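Local structure of exotoxin A (Pseudomonas aeruginosa, 1IKP) at residues A[314-319]-A[327-332]; A[296-301]-A[323-328]; A[248-253]-A[365-370]. The protein transfers ADP-ribose from NAD to a host protein, probably elongation factor 2 as in related toxins, using the catalytic domain of a three-domain bacterial toxin. The protein carries 2 engineered substitutions. One frame throughout, in Å; residues are numbered along the deposited sequence.

From the N terminus, the chain first lays down strand 245-248 and the turn of 248-253, the early half of interaction 3. Its partner, 365-370, comes 112 residues later, after a largely helical run, so this contact closes the widest loop and joins the receptor-binding and targeting parts of the chain. Interactions 1 and 2 are nested inside it. Interaction 2 closes the run from helix 282-300 through helix 308-317, and interaction 1 the short one between consecutive helices; both end on helix 323-331, sharing E327 and A328. Their centres lie 10 Å apart, while the centre of interaction 3 lies about 22 Å from that of interaction 2 and about 30 Å from that of interaction 1.

Interaction 1. Residues A[314-319]-A[327-332]; sequences NALASP and EAIREQ
R330 reaches from helix 323-331 across to the C-terminal end of helix 308-317. CG leaves CB on the side of the backbone N, anti to the carbonyl carbon (chi1 -73°), and the L316 side chain runs alongside, pointing the other way, its CD2 4.0 Å from R330 CG. CD then passes 3.1 Å from A315 O, and the bend at chi3 (-62°) turns the guanidinium back toward that same oxygen. NE lies near P319, whose backbone covers one face of the guanidinium. At the tip, R330 NH1 donates to A315 O over 3.0 Å, nearly straight at 172° and in the guanidinium plane. Two consecutive helices meet here at a short connecting loop, within the helical part of the targeting region, and an arginine suits the spot because the residue four places after A315 is P319, which has no N-H to offer that carbonyl. NH1 also bonds S321 O in the loop. R330 NH2 makes a salt bridge with E327 OE1, 2.6 Å away and one turn earlier, so the guanidinium is held at two nitrogens. Away from the guanidinium the contact is apolar: small A315 lets the helices approach, its CB 3.9 Å from CG2 of branched I329, which also meets L316 CD2.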
loop_
_atom_site.group_PDB
_atom_site.type_symbol
_atom_site.label_atom_id
_atom_site.label_comp_id
_atom_site.label_asym_id
_atom_site.label_seq_id
_atom_site.Cartn_x
_atom_site.Cartn_y
_atom_site.Cartn_z
ATOM N N ASN A 314 -22.639 -3.679 21.647
ATOM C CA ASN A 314 -23.906 -4.407 21.707
ATOM C C ASN A 314 -23.769 -5.858 21.283
ATOM O O ASN A 314 -24.425 -6.736 21.841
ATOM C CB ASN A 314 -24.970 -3.715 20.848
ATOM C CG ASN A 314 -25.490 -2.437 21.478
ATOM O OD1 ASN A 314 -24.924 -1.937 22.444
ATOM N ND2 ASN A 314 -26.568 -1.894 20.922
ATOM N N ALA A 315 -22.922 -6.121 20.293
ATOM C CA ALA A 315 -22.738 -7.486 19.828
ATOM C C ALA A 315 -22.122 -8.340 20.932
ATOM O O ALA A 315 -22.544 -9.473 21.165
ATOM C CB ALA A 315 -21.837 -7.503 18.577
ATOM N N LEU A 316 -21.129 -7.786 21.618
ATOM C CA LEU A 316 -20.445 -8.505 22.686
ATOM C C LEU A 316 -21.283 -8.655 23.954
ATOM O O LEU A 316 -21.178 -9.665 24.650
ATOM C CB LEU A 316 -19.119 -7.809 23.016
ATOM C CG LEU A 316 -18.083 -7.731 21.884
ATOM C CD1 LEU A 316 -16.827 -7.049 22.400
ATOM C CD2 LEU A 316 -17.750 -9.129 21.382
ATOM N N ALA A 317 -22.117 -7.661 24.249
ATOM C CA ALA A 317 -22.947 -7.696 25.454
ATOM C C ALA A 317 -24.122 -8.671 25.403
ATOM O O ALA A 317 -24.585 -9.129 26.449
ATOM C CB ALA A 317 -23.460 -6.299 25.770
ATOM N N SER A 318 -24.604 -8.994 24.205
ATOM C CA SER A 318 -25.745 -9.901 24.076
ATOM C C SER A 318 -25.556 -11.045 23.088
ATOM O O SER A 318 -25.613 -10.850 21.874
ATOM C CB SER A 318 -26.990 -9.105 23.682
ATOM O OG SER A 318 -28.083 -9.967 23.406
ATOM N N PRO A 319 -25.343 -12.267 23.600
ATOM C CA PRO A 319 -25.151 -13.444 22.750
ATOM C C PRO A 319 -26.262 -13.617 21.716
ATOM O O PRO A 319 -27.408 -13.218 21.941
ATOM C CB PRO A 319 -25.116 -14.588 23.756
ATOM C CG PRO A 319 -24.471 -13.950 24.947
ATOM C CD PRO A 319 -25.194 -12.622 25.023
ATOM N N GLU A 327 -22.363 -12.086 15.235
ATOM C CA GLU A 327 -21.654 -13.328 15.491
ATOM C C GLU A 327 -20.200 -13.213 15.032
ATOM O O GLU A 327 -19.297 -13.726 15.685
ATOM C CB GLU A 327 -22.337 -14.484 14.757
ATOM C CG GLU A 327 -21.923 -15.855 15.241
ATOM C CD GLU A 327 -22.153 -16.029 16.728
ATOM O OE1 GLU A 327 -23.222 -15.601 17.217
ATOM O OE2 GLU A 327 -21.271 -16.592 17.408
ATOM N N ALA A 328 -19.988 -12.543 13.904
ATOM C CA ALA A 328 -18.643 -12.366 13.368
ATOM C C ALA A 328 -17.805 -11.609 14.390
ATOM O O ALA A 328 -16.654 -11.961 14.636
ATOM C CB ALA A 328 -18.702 -11.593 12.056
ATOM N N ILE A 329 -18.405 -10.578 14.980
ATOM C CA ILE A 329 -17.743 -9.754 15.993
ATOM C C ILE A 329 -17.429 -10.560 17.244
ATOM O O ILE A 329 -16.298 -10.549 17.734
ATOM C CB ILE A 329 -18.619 -8.529 16.369
ATOM C CG1 ILE A 329 -18.686 -7.568 15.173
ATOM C CG2 ILE A 329 -18.079 -7.846 17.616
ATOM C CD1 ILE A 329 -19.643 -6.438 15.352
ATOM N N ARG A 330 -18.424 -11.277 17.755
ATOM C CA ARG A 330 -18.219 -12.084 18.947
ATOM C C ARG A 330 -17.198 -13.197 18.698
ATOM O O ARG A 330 -16.521 -13.634 19.623
ATOM C CB ARG A 330 -19.557 -12.683 19.424
ATOM C CG ARG A 330 -20.520 -11.684 20.078
ATOM C CD ARG A 330 -21.740 -12.410 20.674
ATOM N NE ARG A 330 -22.499 -13.107 19.645
ATOM C CZ ARG A 330 -23.439 -12.543 18.899
ATOM N NH1 ARG A 330 -23.754 -11.268 19.070
ATOM N NH2 ARG A 330 -24.039 -13.247 17.947
ATOM N N GLU A 331 -17.077 -13.645 17.448
ATOM C CA GLU A 331 -16.122 -14.707 17.110
ATOM C C GLU A 331 -14.653 -14.290 17.241
ATOM O O GLU A 331 -13.793 -15.118 17.538
ATOM C CB GLU A 331 -16.355 -15.210 15.681
ATOM C CG GLU A 331 -17.627 -16.016 15.479
ATOM C CD GLU A 331 -17.747 -16.558 14.065
ATOM O OE1 GLU A 331 -17.679 -15.758 13.107
ATOM O OE2 GLU A 331 -17.913 -17.787 13.910
ATOM N N GLN A 332 -14.377 -13.011 16.999
ATOM C CA GLN A 332 -13.018 -12.467 17.071
ATOM C C GLN A 332 -13.129 -11.016 17.537
ATOM O O GLN A 332 -12.992 -10.090 16.747
ATOM C CB GLN A 332 -12.365 -12.501 15.685
ATOM C CG GLN A 332 -12.200 -13.891 15.095
ATOM C CD GLN A 332 -11.139 -14.708 15.806
ATOM O OE1 GLN A 332 -10.984 -15.902 15.549
ATOM N NE2 GLN A 332 -10.393 -14.065 16.700
#

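Interaction 2. Residues A[296-301]-A[323-328]; sequences ALYLAA and GDLGEA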
loop_
_atom_site.group_PDB
_atom_site.type_symbol
_atom_site.label_atom_id
_atom_site.label_comp_id
_atom_site.label_asym_id
_atom_site.label_seq_id
_atom_site.Cartn_x
_atom_site.Cartn_y
_atom_site.Cartn_z
ATOM N N ALA A 296 -17.474 -6.496 5.119
ATOM C CA ALA A 296 -18.581 -6.663 4.167
ATOM C C ALA A 296 -19.904 -6.748 4.928
ATOM O O ALA A 296 -20.875 -6.076 4.578
ATOM C CB ALA A 296 -18.383 -7.913 3.343
ATOM N N LEU A 297 -19.928 -7.569 5.973
ATOM C CA LEU A 297 -21.132 -7.731 6.788
ATOM C C LEU A 297 -21.576 -6.394 7.366
ATOM O O LEU A 297 -22.763 -6.068 7.374
ATOM C CB LEU A 297 -20.883 -8.735 7.923
ATOM C CG LEU A 297 -20.866 -10.223 7.566
ATOM C CD1 LEU A 297 -20.387 -11.034 8.759
ATOM C CD2 LEU A 297 -22.279 -10.671 7.157
ATOM N N TYR A 298 -20.621 -5.602 7.840
ATOM C CA TYR A 298 -20.954 -4.313 8.424
ATOM C C TYR A 298 -21.600 -3.418 7.373
ATOM O O TYR A 298 -22.609 -2.734 7.629
ATOM C CB TYR A 298 -19.688 -3.649 9.004
ATOM C CG TYR A 298 -19.979 -2.454 9.903
ATOM C CD1 TYR A 298 -20.271 -1.199 9.374
ATOM C CD2 TYR A 298 -19.973 -2.588 11.302
ATOM C CE1 TYR A 298 -20.538 -0.112 10.178
ATOM C CE2 TYR A 298 -20.244 -1.505 12.123
ATOM C CZ TYR A 298 -20.521 -0.269 11.577
ATOM O OH TYR A 298 -20.746 0.802 12.397
ATOM N N LEU A 299 -21.014 -3.420 6.183
ATOM C CA LEU A 299 -21.537 -2.625 5.078
ATOM C C LEU A 299 -22.916 -3.132 4.635
ATOM O O LEU A 299 -23.796 -2.336 4.334
ATOM C CB LEU A 299 -20.562 -2.670 3.901
ATOM C CG LEU A 299 -19.246 -1.914 4.102
ATOM C CD1 LEU A 299 -18.244 -2.355 3.030
ATOM C CD2 LEU A 299 -19.487 -0.406 4.051
ATOM N N ALA A 300 -23.091 -4.449 4.619
ATOM C CA ALA A 300 -24.363 -5.053 4.204
ATOM C C ALA A 300 -25.456 -4.842 5.245
ATOM O O ALA A 300 -26.653 -4.914 4.929
ATOM C CB ALA A 300 -24.173 -6.535 3.945
ATOM N N ALA A 301 -25.050 -4.594 6.485
ATOM C CA ALA A 301 -26.009 -4.365 7.561
ATOM C C ALA A 301 -26.547 -2.945 7.468
ATOM O O ALA A 301 -27.428 -2.565 8.232
ATOM C CB ALA A 301 -25.351 -4.587 8.918
ATOM N N GLY A 323 -27.013 -10.910 14.591
ATOM C CA GLY A 323 -27.034 -11.797 13.442
ATOM C C GLY A 323 -25.655 -12.205 12.950
ATOM O O GLY A 323 -24.786 -12.562 13.744
ATOM N N ASP A 324 -25.454 -12.155 11.636
ATOM C CA ASP A 324 -24.174 -12.527 11.044
ATOM C C ASP A 324 -23.060 -11.603 11.523
ATOM O O ASP A 324 -22.017 -12.068 11.979
ATOM C CB ASP A 324 -24.270 -12.480 9.518
ATOM C CG ASP A 324 -25.262 -13.488 8.970
ATOM O OD1 ASP A 324 -25.491 -13.501 7.742
ATOM O OD2 ASP A 324 -25.809 -14.271 9.779
ATOM N N LEU A 325 -23.298 -10.300 11.432
ATOM C CA LEU A 325 -22.313 -9.313 11.864
ATOM C C LEU A 325 -22.025 -9.436 13.353
ATOM O O LEU A 325 -20.871 -9.373 13.782
ATOM C CB LEU A 325 -22.800 -7.895 11.562
ATOM C CG LEU A 325 -21.896 -6.804 12.143
ATOM C CD1 LEU A 325 -20.501 -6.898 11.505
ATOM C CD2 LEU A 325 -22.508 -5.439 11.909
ATOM N N GLY A 326 -23.080 -9.615 14.143
ATOM C CA GLY A 326 -22.895 -9.751 15.574
ATOM C C GLY A 326 -22.089 -10.984 15.922
ATOM O O GLY A 326 -21.231 -10.948 16.796
ATOM N N GLU A 327 -22.363 -12.086 15.235
ATOM C CA GLU A 327 -21.654 -13.328 15.491
ATOM C C GLU A 327 -20.200 -13.213 15.032
ATOM O O GLU A 327 -19.297 -13.726 15.685
ATOM C CB GLU A 327 -22.337 -14.484 14.757
ATOM C CG GLU A 327 -21.923 -15.855 15.241
ATOM C CD GLU A 327 -22.153 -16.029 16.728
ATOM O OE1 GLU A 327 -23.222 -15.601 17.217
ATOM O OE2 GLU A 327 -21.271 -16.592 17.408
ATOM N N ALA A 328 -19.988 -12.543 13.904
ATOM C CA ALA A 328 -18.643 -12.366 13.368
ATOM C C ALA A 328 -17.805 -11.609 14.390
ATOM O O ALA A 328 -16.654 -11.961 14.636
ATOM C CB ALA A 328 -18.702 -11.593 12.056
#
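L297 and L325 interlock where helix 282-300 packs against helix 323-331 in the helical bundle of the targeting region. The two short segments run roughly antiparallel, their directions 147° apart, with axes 9.0 Å from each other. L297 is the bump on one side. Its CD1 sits over the backbone at D324 and L325, with A328 as one wall of the hollow, 3.7 Å away at A328 CB. Its CD2 lies 3.6 Å from D324 CB, the leucine running crosswise to the aspartate. The small methyl of A328 suits a wall this close to the leucine, and D324 contributes its aliphatic CB to the exposed margin. L325 fills the reciprocal hollow. With CG anti to the backbone N (chi1 173°), its branch points between L297 and Y298, where CD1 rests 4.0 Å from L297 CB. A301 CB borders the hollow, 4.2 Å from L325 CD2. Y298 borders it with its CB and CD2; its hydroxyl bonds S304 O and its ring stacks with W305, which fix the aromatic in place, while V311 of helix 308-317 touches both Y298 and L325. On this side, L325 CD2 approaches Y298 CD2 obliquely, at 3.9 Å.

Interaction 3. Residues A[248-253]-A[365-370]; sequences LHFPEG and ADVVSL
L248 and V367 pair through their backbones as an antiparallel, hydrogen-bonded pair. L248 N donates to V367 O at 2.9 Å, and V367 N returns a bond to L248 O at 3.0 Å. The two residues put their side chains on the same face of the sheet, where aliphatic residues suit a buried setting.

The polar side chains meet just beyond the pair. H249 ND1 donates to D366 OD1 over 3.2 Å, rather bent at 143°; the carboxylate oxygen is met on its syn side, 21° out of the carboxylate plane, and ring and carboxylate are far from coplanar. A water continues this link: it accepts from F250 N at 2.9 Å and donates to D366 OD1 at 2.6 Å, so the aspartate also reaches the backbone beyond the histidine. The other oxygen, OD2, forms a salt bridge with R247, which would favour a charged carboxylate.

Apolar contact is confined to F250, which, with CG beside the backbone N (chi1 -74°), brings CE2 to 3.8 Å from V367 CG2. Beyond F250 the chain makes a type I turn ending at G253, whose positive phi favours glycine.

Strand 367-371 also pairs with strand 389-393 in parallel, so it sits between 245-248 and 389-393 in the sheet. Helix 255-265 covers F250 and V367 through S255, A258 and L259, while Y87 and V85 of strand 85-90 touch L248 and H249.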
loop_
_atom_site.group_PDB
_atom_site.type_symbol
_atom_site.label_atom_id
_atom_site.label_comp_id
_atom_site.label_asym_id
_atom_site.label_seq_id
_atom_site.Cartn_x
_atom_site.Cartn_y
_atom_site.Cartn_z
ATOM N N LEU A 248 -6.181 0.187 -8.278
ATOM C CA LEU A 248 -6.813 -1.119 -8.401
ATOM C C LEU A 248 -8.324 -0.922 -8.360
ATOM O O LEU A 248 -8.875 -0.369 -7.414
ATOM C CB LEU A 248 -6.390 -2.027 -7.233
ATOM C CG LEU A 248 -7.010 -3.432 -7.244
ATOM C CD1 LEU A 248 -6.683 -4.175 -8.514
ATOM C CD2 LEU A 248 -6.491 -4.210 -6.023
ATOM N N HIS A 249 -8.971 -1.367 -9.425
ATOM C CA HIS A 249 -10.416 -1.290 -9.579
ATOM C C HIS A 249 -11.002 -2.629 -9.151
ATOM O O HIS A 249 -10.455 -3.674 -9.507
ATOM C CB HIS A 249 -10.722 -0.985 -11.052
ATOM C CG HIS A 249 -12.151 -1.188 -11.450
ATOM N ND1 HIS A 249 -13.215 -0.604 -10.794
ATOM C CD2 HIS A 249 -12.675 -1.868 -12.493
ATOM C CE1 HIS A 249 -14.337 -0.924 -11.422
ATOM N NE2 HIS A 249 -14.036 -1.688 -12.453
ATOM N N PHE A 250 -12.082 -2.584 -8.362
ATOM C CA PHE A 250 -12.801 -3.771 -7.879
ATOM C C PHE A 250 -14.129 -3.827 -8.655
ATOM O O PHE A 250 -15.112 -3.223 -8.258
ATOM C CB PHE A 250 -13.074 -3.629 -6.378
ATOM C CG PHE A 250 -11.851 -3.818 -5.514
ATOM C CD1 PHE A 250 -11.699 -4.976 -4.754
ATOM C CD2 PHE A 250 -10.852 -2.846 -5.459
ATOM C CE1 PHE A 250 -10.578 -5.172 -3.950
ATOM C CE2 PHE A 250 -9.711 -3.029 -4.655
ATOM C CZ PHE A 250 -9.580 -4.202 -3.895
ATOM N N PRO A 251 -14.167 -4.570 -9.768
ATOM C CA PRO A 251 -15.395 -4.654 -10.566
ATOM C C PRO A 251 -16.651 -5.125 -9.835
ATOM O O PRO A 251 -17.749 -4.693 -10.179
ATOM C CB PRO A 251 -15.007 -5.588 -11.712
ATOM C CG PRO A 251 -13.555 -5.439 -11.807
ATOM C CD PRO A 251 -13.099 -5.375 -10.382
ATOM N N GLU A 252 -16.476 -5.987 -8.845
ATOM C CA GLU A 252 -17.610 -6.492 -8.068
ATOM C C GLU A 252 -17.724 -5.779 -6.723
ATOM O O GLU A 252 -18.467 -6.212 -5.837
ATOM C CB GLU A 252 -17.476 -8.002 -7.851
ATOM C CG GLU A 252 -17.792 -8.823 -9.099
ATOM C CD GLU A 252 -17.500 -10.298 -8.923
ATOM O OE1 GLU A 252 -18.025 -10.896 -7.962
ATOM O OE2 GLU A 252 -16.749 -10.860 -9.748
ATOM N N GLY A 253 -17.005 -4.671 -6.576
ATOM C CA GLY A 253 -17.038 -3.921 -5.331
ATOM C C GLY A 253 -16.238 -4.596 -4.229
ATOM O O GLY A 253 -15.472 -5.517 -4.493
ATOM N N ALA A 365 -15.183 2.055 -4.030
ATOM C CA ALA A 365 -14.240 2.927 -4.751
ATOM C C ALA A 365 -12.902 2.243 -5.029
ATOM O O ALA A 365 -12.471 1.349 -4.300
ATOM C CB ALA A 365 -13.997 4.202 -3.968
ATOM N N ASP A 366 -12.239 2.655 -6.109
ATOM C CA ASP A 366 -10.925 2.112 -6.452
ATOM C C ASP A 366 -9.954 2.400 -5.317
ATOM O O ASP A 366 -10.158 3.354 -4.571
ATOM C CB ASP A 366 -10.341 2.831 -7.660
ATOM C CG ASP A 366 -11.035 2.519 -8.964
ATOM O OD1 ASP A 366 -11.970 1.695 -9.021
ATOM O OD2 ASP A 366 -10.583 3.135 -9.965
ATOM N N VAL A 367 -8.927 1.572 -5.185
ATOM C CA VAL A 367 -7.887 1.854 -4.195
ATOM C C VAL A 367 -6.650 2.427 -4.904
ATOM O O VAL A 367 -6.151 1.825 -5.863
ATOM C CB VAL A 367 -7.437 0.599 -3.430
ATOM C CG1 VAL A 367 -6.300 0.969 -2.446
ATOM C CG2 VAL A 367 -8.627 0.004 -2.672
ATOM N N VAL A 368 -6.203 3.588 -4.431
ATOM C CA VAL A 368 -5.005 4.267 -4.941
ATOM C C VAL A 368 -3.942 4.158 -3.850
ATOM O O VAL A 368 -4.155 4.632 -2.718
ATOM C CB VAL A 368 -5.311 5.736 -5.252
ATOM C CG1 VAL A 368 -3.998 6.499 -5.466
ATOM C CG2 VAL A 368 -6.159 5.826 -6.535
ATOM N N SER A 369 -2.827 3.521 -4.190
ATOM C CA SER A 369 -1.725 3.292 -3.247
ATOM C C SER A 369 -0.527 4.130 -3.658
ATOM O O SER A 369 -0.069 4.045 -4.788
ATOM C CB SER A 369 -1.366 1.807 -3.235
ATOM O OG SER A 369 -2.520 1.014 -2.894
ATOM N N LEU A 370 -0.014 4.915 -2.722
ATOM C CA LEU A 370 1.081 5.832 -2.996
ATOM C C LEU A 370 2.384 5.417 -2.343
ATOM O O LEU A 370 2.398 4.946 -1.201
ATOM C CB LEU A 370 0.706 7.211 -2.487
ATOM C CG LEU A 370 -0.663 7.730 -2.920
ATOM C CD1 LEU A 370 -0.934 9.055 -2.219
ATOM C CD2 LEU A 370 -0.688 7.917 -4.445
HETATM O O HOH W 1 -13.223 -0.093 -7.527
#